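Local coordinates for putative chromatin binding protein (Chaetomium thermophilum, PDB 6QP0) that probably binds ATP, with magnesium, in a P-loop NTPase domain and, as Kti12, acts as a tRNA-dependent ATPase essential for tRNA modification by Elongator, at residues A[14-19]-A[73-78]; A[27-32]-A[247-252]; A[115-120]-A[125-130]; A[171-176]-A[203-208]. All coordinates share one frame; numbering follows the deposited sequence.

How the contacts relate
From the N terminus the chain runs through strand 4-9 and the P-loop into helix 15-31. Contact 1 packs the first turn of this helix against strand 72-77, closing a loop of more than fifty residues. Before it closes, contact 2 opens at the far end of the same helix, so the two cross. Contact 2 spans most of the chain, joining helix 15-31 to the C-terminal helix 237-250. Contacts 3 and 4 nest inside its loop and follow contact 1 in series. Contact 3 folds helix 106-120 back on strand 125-130, the sheet neighbour of 72-77. Contact 4 joins the end of helix 162-174 to residues 203-208, facing the nucleotide that contact 1 also holds.

Contact 1: residues A[14-19]-A[73-78]. With MG (magnesium ion), chain D; ADP (adenosine-5'-diphosphate), chain B; AF3 (aluminum fluoride), chain C.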
# COMPACT_ATOMS: atom_id res chain seq x y z
N GLY A 14 -2.19 -1.82 -9.52
CA GLY A 14 -3.53 -1.39 -9.16
C GLY A 14 -3.72 -1.00 -7.71
O GLY A 14 -4.87 -0.95 -7.26
N LYS A 15 -2.64 -0.72 -6.98
CA LYS A 15 -2.77 -0.32 -5.58
C LYS A 15 -3.64 0.92 -5.44
O LYS A 15 -4.63 0.93 -4.71
CB LYS A 15 -1.39 -0.08 -4.98
CG LYS A 15 -0.53 -1.34 -4.85
CD LYS A 15 0.86 -1.01 -4.31
CE LYS A 15 1.89 -0.95 -5.42
NZ LYS A 15 1.52 0.02 -6.49
N THR A 16 -3.27 2.00 -6.15
CA THR A 16 -4.00 3.25 -6.02
C THR A 16 -5.46 3.07 -6.43
O THR A 16 -6.36 3.61 -5.78
CB THR A 16 -3.34 4.33 -6.88
OG1 THR A 16 -1.94 4.40 -6.58
CG2 THR A 16 -3.98 5.69 -6.62
N THR A 17 -5.71 2.30 -7.49
CA THR A 17 -7.08 2.10 -7.95
C THR A 17 -7.92 1.39 -6.89
O THR A 17 -9.03 1.82 -6.58
CB THR A 17 -7.07 1.31 -9.26
OG1 THR A 17 -6.03 1.81 -10.11
CG2 THR A 17 -8.40 1.43 -9.97
N ARG A 18 -7.39 0.31 -6.32
CA ARG A 18 -8.10 -0.39 -5.26
C ARG A 18 -8.17 0.44 -3.98
O ARG A 18 -9.17 0.38 -3.26
CB ARG A 18 -7.44 -1.74 -4.98
CG ARG A 18 -8.15 -2.94 -5.60
CD ARG A 18 -8.19 -2.87 -7.12
NE ARG A 18 -8.54 -4.16 -7.71
CZ ARG A 18 -9.78 -4.63 -7.81
NH1 ARG A 18 -10.81 -3.93 -7.36
NH2 ARG A 18 -9.98 -5.82 -8.37
N ALA A 19 -7.12 1.21 -3.69
CA ALA A 19 -7.12 2.03 -2.47
C ALA A 19 -8.23 3.07 -2.51
O ALA A 19 -8.88 3.33 -1.49
CB ALA A 19 -5.76 2.69 -2.29
N LEU A 73 -11.05 8.77 8.57
CA LEU A 73 -10.49 8.07 7.42
C LEU A 73 -9.29 8.84 6.88
O LEU A 73 -9.41 10.03 6.55
CB LEU A 73 -11.55 7.90 6.33
CG LEU A 73 -11.16 7.06 5.11
CD1 LEU A 73 -10.73 5.66 5.53
CD2 LEU A 73 -12.33 7.00 4.14
N HIS A 74 -8.15 8.17 6.79
CA HIS A 74 -6.92 8.76 6.28
C HIS A 74 -6.39 7.94 5.11
O HIS A 74 -6.51 6.71 5.09
CB HIS A 74 -5.84 8.84 7.37
CG HIS A 74 -6.30 9.48 8.64
ND1 HIS A 74 -6.19 10.84 8.87
CD2 HIS A 74 -6.87 8.96 9.75
CE1 HIS A 74 -6.67 11.12 10.07
NE2 HIS A 74 -7.09 10.00 10.62
N TYR A 75 -5.80 8.64 4.14
CA TYR A 75 -5.19 8.01 2.97
C TYR A 75 -3.78 8.56 2.80
O TYR A 75 -3.58 9.78 2.76
CB TYR A 75 -6.01 8.27 1.71
CG TYR A 75 -5.30 7.87 0.43
CD1 TYR A 75 -5.31 6.55 -0.01
CD2 TYR A 75 -4.63 8.81 -0.33
CE1 TYR A 75 -4.67 6.19 -1.18
CE2 TYR A 75 -3.98 8.46 -1.49
CZ TYR A 75 -4.00 7.15 -1.91
OH TYR A 75 -3.36 6.79 -3.07
N ILE A 76 -2.81 7.66 2.67
CA ILE A 76 -1.40 8.02 2.52
C ILE A 76 -0.82 7.23 1.36
O ILE A 76 -1.17 6.06 1.15
CB ILE A 76 -0.60 7.75 3.81
CG1 ILE A 76 -1.25 8.45 5.00
CG2 ILE A 76 0.84 8.22 3.64
CD1 ILE A 76 -0.67 8.04 6.34
N SER A 77 0.08 7.86 0.61
CA SER A 77 0.73 7.21 -0.52
C SER A 77 2.07 7.89 -0.76
O SER A 77 2.37 8.95 -0.20
CB SER A 77 -0.13 7.27 -1.78
OG SER A 77 -0.20 8.58 -2.29
N ASP A 78 2.90 7.26 -1.60
CA ASP A 78 4.14 7.90 -2.02
C ASP A 78 3.87 9.26 -2.65
O ASP A 78 4.61 10.22 -2.43
CB ASP A 78 4.89 7.00 -3.01
CG ASP A 78 5.42 5.73 -2.37
OD1 ASP A 78 4.97 5.38 -1.25
OD2 ASP A 78 6.29 5.07 -2.97
MG MG D . -0.20 3.70 -5.84
PB ADP B . -0.35 1.62 -8.96
O1B ADP B . -0.62 3.01 -8.41
O2B ADP B . 1.06 1.54 -9.47
O3B ADP B . -0.53 0.59 -7.87
PA ADP B . -2.80 2.08 -10.50
O1A ADP B . -2.53 3.55 -10.73
O2A ADP B . -3.74 1.89 -9.33
O3A ADP B . -1.37 1.30 -10.22
O5' ADP B . -3.46 1.43 -11.88
C5' ADP B . -2.61 1.23 -12.99
C4' ADP B . -3.34 1.20 -14.18
O4' ADP B . -4.02 -0.13 -14.34
C3' ADP B . -4.51 2.29 -14.16
O3' ADP B . -4.70 2.88 -15.53
C2' ADP B . -5.53 1.68 -13.81
O2' ADP B . -6.71 2.22 -14.53
C1' ADP B . -5.30 0.08 -14.23
N9 ADP B . -5.83 -0.74 -13.20
C8 ADP B . -5.50 -0.91 -11.92
N7 ADP B . -6.35 -1.81 -11.41
C5 ADP B . -7.19 -2.19 -12.39
C6 ADP B . -8.23 -3.09 -12.41
N6 ADP B . -9.07 -4.06 -11.71
N1 ADP B . -8.92 -3.29 -13.52
C2 ADP B . -8.60 -2.62 -14.65
N3 ADP B . -7.57 -1.73 -14.64
C4 ADP B . -6.87 -1.53 -13.50
AL AF3 C . 2.12 3.27 -8.63
F1 AF3 C . 1.19 3.85 -7.31
F2 AF3 C . 1.91 3.96 -10.18
F3 AF3 C . 2.87 1.75 -8.52
O HOH W 1 0.22 5.93 -6.28
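Where the Walker A motif (P-loop) of this NTPase domain runs into helix 15-31, T16 and A19 meet Y75 of the outermost strand 72-77. The contact is small, made by two methyl groups. CB of A19 comes to the edge of the Y75 ring, near its plane, 3.8 Å from CE1, and the methyl CG2 of T16 lies equally far from Y75 OH. With CG anti to the backbone N of Y75 (chi1 169°), the ring reaches from the strand toward the helix, and its hydroxyl is hydrogen-bonded to D130, which belongs to the same magnesium site as T16.

The two branches of T16 part ways: its methyl goes to the tyrosine, while OG1 binds the magnesium ion at 2.0 Å and lies beside ADP O1B. K15 bends its chain at chi3 and chi4 to bring NZ back over the phosphates, where it bonds ADP O3B at 2.5 Å and F3 of the aluminum fluoride at 3.0 Å, bridging the β-phosphate and the group in the γ-phosphate position. G14, at the helix N-cap, has positive phi, and a CB there would collide with ADP N7. T17 grips the α-phosphate through its backbone, N to ADP O2A 2.7 Å, with an N-H...O angle of 149°. Further along, ADP N6 sits over one face of the R18 guanidinium, 3.9 Å from NH2.

Contact 2: residues A[27-32]-A[247-252]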
# COMPACT_ATOMS: atom_id res chain seq x y z
N GLU A 27 -15.82 5.15 3.46
CA GLU A 27 -16.52 6.41 3.69
C GLU A 27 -18.01 6.17 3.89
O GLU A 27 -18.62 6.74 4.81
CB GLU A 27 -16.28 7.37 2.53
CG GLU A 27 -16.55 8.83 2.86
CD GLU A 27 -16.10 9.77 1.76
OE1 GLU A 27 -16.22 9.39 0.58
OE2 GLU A 27 -15.61 10.87 2.08
N GLU A 28 -18.62 5.32 3.06
CA GLU A 28 -20.04 5.01 3.23
C GLU A 28 -20.28 4.25 4.53
O GLU A 28 -21.30 4.45 5.19
CB GLU A 28 -20.57 4.21 2.04
CG GLU A 28 -20.42 2.70 2.17
CD GLU A 28 -20.81 1.95 0.91
OE1 GLU A 28 -21.94 1.41 0.86
OE2 GLU A 28 -20.00 1.89 -0.03
N ARG A 29 -19.34 3.39 4.91
CA ARG A 29 -19.54 2.55 6.09
C ARG A 29 -19.40 3.35 7.38
O ARG A 29 -20.11 3.09 8.35
CB ARG A 29 -18.56 1.38 6.07
CG ARG A 29 -18.83 0.30 7.11
CD ARG A 29 -20.14 -0.42 6.85
NE ARG A 29 -20.32 -1.56 7.74
CZ ARG A 29 -19.78 -2.76 7.55
NH1 ARG A 29 -19.02 -2.99 6.48
NH2 ARG A 29 -20.00 -3.74 8.42
N ILE A 30 -18.49 4.33 7.40
CA ILE A 30 -18.32 5.15 8.60
C ILE A 30 -19.54 6.04 8.81
O ILE A 30 -20.03 6.18 9.94
CB ILE A 30 -17.02 5.98 8.49
CG1 ILE A 30 -15.80 5.05 8.53
CG2 ILE A 30 -16.96 7.00 9.62
CD1 ILE A 30 -14.51 5.71 8.10
N ALA A 31 -20.03 6.66 7.74
CA ALA A 31 -21.30 7.36 7.80
C ALA A 31 -22.49 6.41 7.74
O ALA A 31 -23.59 6.78 8.17
CB ALA A 31 -21.40 8.38 6.67
N SER A 32 -22.29 5.21 7.22
CA SER A 32 -23.34 4.20 7.15
C SER A 32 -24.48 4.67 6.26
O SER A 32 -24.56 4.30 5.08
CB SER A 32 -23.86 3.86 8.54
OG SER A 32 -24.64 2.68 8.52
N ILE A 247 -12.45 -6.93 5.73
CA ILE A 247 -11.53 -5.93 6.26
C ILE A 247 -12.20 -5.13 7.37
O ILE A 247 -11.60 -4.88 8.42
CB ILE A 247 -11.02 -5.00 5.14
CG1 ILE A 247 -10.23 -5.77 4.08
CG2 ILE A 247 -10.17 -3.88 5.74
CD1 ILE A 247 -9.90 -4.96 2.84
N TRP A 248 -13.45 -4.73 7.16
CA TRP A 248 -14.15 -3.94 8.17
C TRP A 248 -14.34 -4.74 9.45
O TRP A 248 -14.06 -4.25 10.55
CB TRP A 248 -15.50 -3.47 7.63
CG TRP A 248 -16.24 -2.63 8.61
CD1 TRP A 248 -17.17 -3.04 9.52
CD2 TRP A 248 -16.12 -1.21 8.78
NE1 TRP A 248 -17.63 -1.97 10.25
CE2 TRP A 248 -17.00 -0.84 9.81
CE3 TRP A 248 -15.35 -0.22 8.16
CZ2 TRP A 248 -17.13 0.48 10.24
CZ3 TRP A 248 -15.48 1.09 8.58
CH2 TRP A 248 -16.37 1.43 9.61
N ASP A 249 -14.84 -5.97 9.34
CA ASP A 249 -15.02 -6.81 10.52
C ASP A 249 -13.70 -7.05 11.24
O ASP A 249 -13.67 -7.17 12.47
CB ASP A 249 -15.65 -8.15 10.12
CG ASP A 249 -17.07 -7.99 9.61
OD1 ASP A 249 -17.77 -7.05 10.06
OD2 ASP A 249 -17.49 -8.80 8.76
N ALA A 250 -12.59 -7.11 10.49
CA ALA A 250 -11.29 -7.34 11.11
C ALA A 250 -10.86 -6.16 11.97
O ALA A 250 -10.34 -6.34 13.07
CB ALA A 250 -10.25 -7.63 10.03
N ILE A 251 -11.09 -4.93 11.48
CA ILE A 251 -10.63 -3.74 12.20
C ILE A 251 -11.74 -3.20 13.09
O ILE A 251 -11.87 -1.99 13.28
CB ILE A 251 -10.13 -2.66 11.22
CG1 ILE A 251 -11.22 -2.26 10.23
CG2 ILE A 251 -8.88 -3.14 10.49
CD1 ILE A 251 -10.70 -1.52 9.01
N ALA A 252 -12.55 -4.12 13.63
CA ALA A 252 -13.53 -3.79 14.66
C ALA A 252 -13.30 -4.68 15.87
O ALA A 252 -12.26 -5.36 15.97
CB ALA A 252 -14.95 -3.96 14.11
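R29 and W248 mark the closest backbone approach between segments 27-32 and 247-252, with their CA atoms 8.7 Å apart. Each segment carries the last turn of a helix, 15-31 in one case and 237-250 in the other, so the side chains must bridge the gap. R29 does so by lying along one face of the indole. Its CG is anti to the backbone N (chi1 -170°) and the chain bends at chi2 (66°). The aliphatic part therefore settles first: CG stands almost straight above the six-membered ring, 3.3 Å from its centroid, a CH-pi contact. The guanidinium then continues over the pyrrole half, with CZ 3.6 Å from the centroid of the five-membered ring, a cation-pi stack whose planes are tilted by 27°. NH2 hangs over the rim, 3.1 Å from CD1 of W248.

The two helices pack on the same side of the parallel sheet of this P-loop domain, and both I30 and W248 also touch I126 of the strand 125-130. I30 approaches the indole at its edge, CG1 lying 3.8 Å from CH2 of W248. Were W248 an alanine, the R29 guanidinium would probably lose the face it lies on, and a gap would open beside I30. R29 has a second hold, since NH1 forms a salt bridge with D245, one turn back along the partner helix. D249 contributes more loosely: its OD1 stays 4.3 Å from R29 NH2, too long for a salt bridge.

Contact 3: residues A[115-120]-A[125-130]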
# COMPACT_ATOMS: atom_id res chain seq x y z
N ALA A 115 6.30 7.93 9.59
CA ALA A 115 5.90 9.12 10.33
C ALA A 115 4.47 9.54 9.97
O ALA A 115 3.66 9.85 10.85
CB ALA A 115 6.87 10.26 10.05
N ALA A 116 4.16 9.55 8.67
CA ALA A 116 2.82 9.94 8.24
C ALA A 116 1.75 9.09 8.91
O ALA A 116 0.70 9.60 9.31
CB ALA A 116 2.71 9.84 6.72
N VAL A 117 1.99 7.78 9.03
CA VAL A 117 1.01 6.91 9.67
C VAL A 117 0.92 7.21 11.16
O VAL A 117 -0.18 7.33 11.72
CB VAL A 117 1.36 5.43 9.41
CG1 VAL A 117 0.40 4.51 10.15
CG2 VAL A 117 1.34 5.13 7.92
N LYS A 118 2.07 7.33 11.83
CA LYS A 118 2.06 7.54 13.27
C LYS A 118 1.31 8.81 13.65
O LYS A 118 0.71 8.88 14.73
CB LYS A 118 3.49 7.59 13.80
CG LYS A 118 3.60 7.31 15.29
CD LYS A 118 5.02 7.46 15.79
CE LYS A 118 5.27 6.63 17.04
NZ LYS A 118 4.26 6.90 18.10
N ARG A 119 1.34 9.83 12.79
CA ARG A 119 0.69 11.09 13.11
C ARG A 119 -0.83 10.98 13.16
O ARG A 119 -1.47 11.79 13.83
CB ARG A 119 1.09 12.16 12.08
CG ARG A 119 2.54 12.60 12.18
CD ARG A 119 3.01 13.27 10.90
NE ARG A 119 4.44 13.57 10.94
CZ ARG A 119 5.21 13.75 9.87
NH1 ARG A 119 4.69 13.65 8.66
NH2 ARG A 119 6.50 14.03 10.02
N VAL A 120 -1.42 10.00 12.48
CA VAL A 120 -2.87 9.90 12.37
C VAL A 120 -3.37 8.57 12.91
O VAL A 120 -4.46 8.50 13.49
CB VAL A 120 -3.33 10.11 10.91
CG1 VAL A 120 -3.10 11.54 10.48
CG2 VAL A 120 -2.60 9.14 9.98
N ASP A 125 -8.96 5.91 14.18
CA ASP A 125 -8.51 6.46 12.90
C ASP A 125 -8.12 5.32 11.98
O ASP A 125 -7.15 4.60 12.25
CB ASP A 125 -7.33 7.42 13.11
CG ASP A 125 -7.72 8.66 13.87
OD1 ASP A 125 -7.90 8.57 15.10
OD2 ASP A 125 -7.86 9.72 13.24
N ILE A 126 -8.87 5.16 10.90
CA ILE A 126 -8.58 4.14 9.89
C ILE A 126 -7.63 4.74 8.86
O ILE A 126 -7.92 5.80 8.29
CB ILE A 126 -9.87 3.63 9.23
CG1 ILE A 126 -10.81 3.05 10.29
CG2 ILE A 126 -9.55 2.58 8.17
CD1 ILE A 126 -12.20 2.75 9.78
N VAL A 127 -6.51 4.07 8.64
CA VAL A 127 -5.44 4.57 7.78
C VAL A 127 -5.21 3.58 6.65
O VAL A 127 -4.99 2.39 6.89
CB VAL A 127 -4.14 4.80 8.58
CG1 VAL A 127 -3.00 5.19 7.65
CG2 VAL A 127 -4.35 5.86 9.65
N ILE A 128 -5.27 4.09 5.42
CA ILE A 128 -4.97 3.30 4.22
C ILE A 128 -3.59 3.71 3.73
O ILE A 128 -3.38 4.86 3.33
CB ILE A 128 -6.02 3.53 3.12
CG1 ILE A 128 -7.41 3.14 3.62
CG2 ILE A 128 -5.65 2.74 1.88
CD1 ILE A 128 -8.53 3.61 2.70
N LEU A 129 -2.65 2.77 3.74
CA LEU A 129 -1.28 3.02 3.29
C LEU A 129 -1.14 2.43 1.88
O LEU A 129 -0.94 1.23 1.72
CB LEU A 129 -0.26 2.43 4.26
CG LEU A 129 1.20 2.80 4.01
CD1 LEU A 129 1.41 4.30 4.15
CD2 LEU A 129 2.12 2.04 4.95
N ASP A 130 -1.24 3.30 0.88
CA ASP A 130 -1.12 2.90 -0.53
C ASP A 130 0.34 3.06 -0.94
O ASP A 130 0.78 4.13 -1.35
CB ASP A 130 -2.06 3.74 -1.39
CG ASP A 130 -1.79 3.58 -2.88
OD1 ASP A 130 -1.01 2.69 -3.28
OD2 ASP A 130 -2.37 4.36 -3.66
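D125 lies against V120, and its whole side chain runs past the V120 carbonyl. CB is 3.1 Å from V120 O, CG 3.3 Å, and the carboxylate oxygens lie somewhat farther from it. OD2 has partners of its own: a hydrogen bond from H74 NE2 and a salt bridge with R72, both on the neighbouring strand.

Helix and strand run nearly antiparallel, at 166°, and the axes of the two segments approach to 9.3 Å. They form the second half of a beta-alpha-beta crossover in which strand 72-77 leads through helix 106-120 to strand 125-130, its parallel neighbour in the sheet. V117 and V120 of the helix meet V127 and L129 of the strand. With CG1 of V120 anti to the carbonyl carbon (chi1 -69°), CG2 sits between the backbone N and that carbon, and meets CG2 of V127 at 3.7 Å, the two side chains crossing at about a right angle. One turn back, V117 straddles two strand residues: CG2 touches CD1 of L129 at 3.9 Å, and CG1 faces CG1 of V127 at 4.3 Å. I76 and L4 border this apolar layer, while D130, next after L129, belongs to the magnesium site.

Contact 4: residues A[171-176]-A[203-208]; sequences RRLERR and YERSNW. With ADP (adenosine-5'-diphosphate), chain B; AF3 (aluminum fluoride), chain C.
L173 points its isobutyl group at the backbone of the facing loop, CD2 lying 3.3 Å from the carbonyl O of Y203, while CD1 comes as close to CG of R205, the two side chains meeting at a slant. R205 carries its charge past the leucine to a salt bridge with E170. Farther from the nucleotide R176, extended from CG to NE, crosses E204 at about a right angle. OE2 of E204 lies at the guanidinium edge, in plane, 3.5 Å from NH1, a salt bridge whose hydrogen bond is weak for its length, though nearly straight (166°).

The inner side faces the nucleotide. R172 and Y203 line the phosphate pocket from the two segments, in a manner consistent with the arginine-bearing lids of P-loop kinases. R172 stretches out fully, its chi2 and chi3 both anti, and offers its edge to the α-phosphate: NH2 bonds ADP O1A at 2.8 Å, almost in line (168°), and NH1 reaches within 3.2 Å of F2 of the aluminum fluoride. A leucine in place of R172 would probably leave ADP O1A without this donor and remove a positive charge from beside the α-phosphate and the fluoride. From the opposing segment, Y203 brings its ring edge to the aluminum fluoride as well, OH bonding F3 at a modelled distance so short that its value is doubtful.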
# COMPACT_ATOMS: atom_id res chain seq x y z
N ARG A 171 2.53 1.67 -21.13
CA ARG A 171 1.61 2.70 -21.61
C ARG A 171 1.87 4.03 -20.92
O ARG A 171 1.71 5.09 -21.54
CB ARG A 171 0.16 2.27 -21.40
CG ARG A 171 -0.15 0.85 -21.87
NH1 ARG A 171 -2.48 -2.96 -21.69
NH2 ARG A 171 -1.86 -1.74 -23.53
N ARG A 172 2.26 4.00 -19.64
CA ARG A 172 2.58 5.23 -18.93
C ARG A 172 3.95 5.77 -19.33
O ARG A 172 4.14 6.99 -19.34
CB ARG A 172 2.51 4.99 -17.42
CG ARG A 172 1.08 4.83 -16.92
CD ARG A 172 1.01 4.51 -15.44
NE ARG A 172 -0.35 4.62 -14.94
CZ ARG A 172 -0.73 4.31 -13.70
NH1 ARG A 172 0.16 3.86 -12.82
NH2 ARG A 172 -2.00 4.45 -13.34
N LEU A 173 4.90 4.89 -19.65
CA LEU A 173 6.14 5.35 -20.26
C LEU A 173 5.87 5.96 -21.63
O LEU A 173 6.45 7.00 -21.99
CB LEU A 173 7.13 4.20 -20.38
CG LEU A 173 7.90 3.82 -19.11
CD1 LEU A 173 8.69 2.54 -19.35
CD2 LEU A 173 8.83 4.94 -18.68
N GLU A 174 5.00 5.33 -22.42
CA GLU A 174 4.62 5.88 -23.72
C GLU A 174 3.99 7.25 -23.57
O GLU A 174 4.31 8.18 -24.33
CB GLU A 174 3.67 4.92 -24.43
CG GLU A 174 4.30 3.60 -24.85
CD GLU A 174 3.27 2.53 -25.18
OE1 GLU A 174 2.06 2.82 -25.11
OE2 GLU A 174 3.68 1.39 -25.50
N ARG A 175 3.08 7.41 -22.60
CA ARG A 175 2.37 8.66 -22.39
C ARG A 175 3.33 9.69 -21.79
O ARG A 175 3.31 9.99 -20.59
CB ARG A 175 1.15 8.44 -21.50
CG ARG A 175 0.34 9.70 -21.25
N ARG A 176 4.18 10.24 -22.65
CA ARG A 176 5.13 11.27 -22.24
C ARG A 176 5.45 12.21 -23.40
O ARG A 176 5.81 11.77 -24.49
CB ARG A 176 6.42 10.63 -21.71
CG ARG A 176 6.41 10.35 -20.22
CD ARG A 176 7.70 9.67 -19.78
NE ARG A 176 7.91 9.75 -18.34
CZ ARG A 176 8.97 9.25 -17.70
NH1 ARG A 176 9.92 8.62 -18.38
NH2 ARG A 176 9.07 9.37 -16.39
N TYR A 203 7.49 4.21 -13.94
CA TYR A 203 8.82 3.85 -13.47
C TYR A 203 9.75 3.70 -14.67
O TYR A 203 9.31 3.41 -15.79
CB TYR A 203 8.80 2.53 -12.69
CG TYR A 203 7.81 2.44 -11.55
CD1 TYR A 203 6.44 2.44 -11.78
CD2 TYR A 203 8.26 2.31 -10.24
CE1 TYR A 203 5.55 2.34 -10.73
CE2 TYR A 203 7.37 2.21 -9.19
CZ TYR A 203 6.02 2.23 -9.44
OH TYR A 203 5.14 2.12 -8.39
N GLU A 204 11.04 3.90 -14.44
CA GLU A 204 12.03 3.51 -15.44
C GLU A 204 12.05 1.99 -15.54
O GLU A 204 11.98 1.29 -14.52
CB GLU A 204 13.41 4.05 -15.08
CG GLU A 204 13.48 5.57 -15.00
CD GLU A 204 13.08 6.24 -16.30
OE1 GLU A 204 13.55 5.78 -17.36
OE2 GLU A 204 12.30 7.21 -16.26
N ARG A 205 12.11 1.46 -16.77
CA ARG A 205 11.99 0.02 -16.95
C ARG A 205 13.03 -0.75 -16.13
O ARG A 205 12.77 -1.89 -15.73
CB ARG A 205 12.09 -0.34 -18.43
CG ARG A 205 10.84 0.03 -19.24
CD ARG A 205 10.80 -0.69 -20.59
NE ARG A 205 11.63 -0.04 -21.60
CZ ARG A 205 11.16 0.63 -22.65
NH1 ARG A 205 9.85 0.75 -22.84
NH2 ARG A 205 12.01 1.18 -23.51
N SER A 206 14.19 -0.16 -15.87
CA SER A 206 15.16 -0.78 -14.98
C SER A 206 14.63 -0.85 -13.55
O SER A 206 14.66 -1.91 -12.91
CB SER A 206 16.49 -0.02 -15.02
OG SER A 206 17.46 -0.60 -14.17
N ASN A 207 14.13 0.27 -13.03
CA ASN A 207 13.60 0.29 -11.67
C ASN A 207 12.38 -0.62 -11.54
O ASN A 207 12.17 -1.23 -10.49
CB ASN A 207 13.22 1.72 -11.28
CG ASN A 207 12.74 1.82 -9.84
OD1 ASN A 207 13.22 1.10 -8.96
ND2 ASN A 207 11.77 2.70 -9.59
N TRP A 208 11.57 -0.71 -12.60
CA TRP A 208 10.35 -1.51 -12.54
C TRP A 208 10.66 -2.99 -12.43
O TRP A 208 10.13 -3.69 -11.55
CB TRP A 208 9.49 -1.22 -13.77
CG TRP A 208 8.09 -1.74 -13.68
CD1 TRP A 208 6.98 -1.04 -13.33
CD2 TRP A 208 7.65 -3.08 -13.95
NE1 TRP A 208 5.87 -1.85 -13.36
CE2 TRP A 208 6.25 -3.10 -13.74
CE3 TRP A 208 8.29 -4.25 -14.35
CZ2 TRP A 208 5.50 -4.26 -13.91
CZ3 TRP A 208 7.54 -5.39 -14.52
CH2 TRP A 208 6.16 -5.39 -14.30
PB ADP B . -0.35 1.62 -8.96
O1B ADP B . -0.62 3.01 -8.41
O2B ADP B . 1.06 1.54 -9.47
O3B ADP B . -0.53 0.59 -7.87
PA ADP B . -2.80 2.08 -10.50
O1A ADP B . -2.53 3.55 -10.73
O2A ADP B . -3.74 1.89 -9.33
O3A ADP B . -1.37 1.30 -10.22
O5' ADP B . -3.46 1.43 -11.88
C5' ADP B . -2.61 1.23 -12.99
C4' ADP B . -3.34 1.20 -14.18
O4' ADP B . -4.02 -0.13 -14.34
C3' ADP B . -4.51 2.29 -14.16
O3' ADP B . -4.70 2.88 -15.53
C2' ADP B . -5.53 1.68 -13.81
O2' ADP B . -6.71 2.22 -14.53
C1' ADP B . -5.30 0.08 -14.23
N9 ADP B . -5.83 -0.74 -13.20
C8 ADP B . -5.50 -0.91 -11.92
N7 ADP B . -6.35 -1.81 -11.41
C5 ADP B . -7.19 -2.19 -12.39
C6 ADP B . -8.23 -3.09 -12.41
N6 ADP B . -9.07 -4.06 -11.71
N1 ADP B . -8.92 -3.29 -13.52
C2 ADP B . -8.60 -2.62 -14.65
N3 ADP B . -7.57 -1.73 -14.64
C4 ADP B . -6.87 -1.53 -13.50
AL AF3 C . 2.12 3.27 -8.63
F1 AF3 C . 1.19 3.85 -7.31
F2 AF3 C . 1.91 3.96 -10.18
F3 AF3 C . 2.87 1.75 -8.52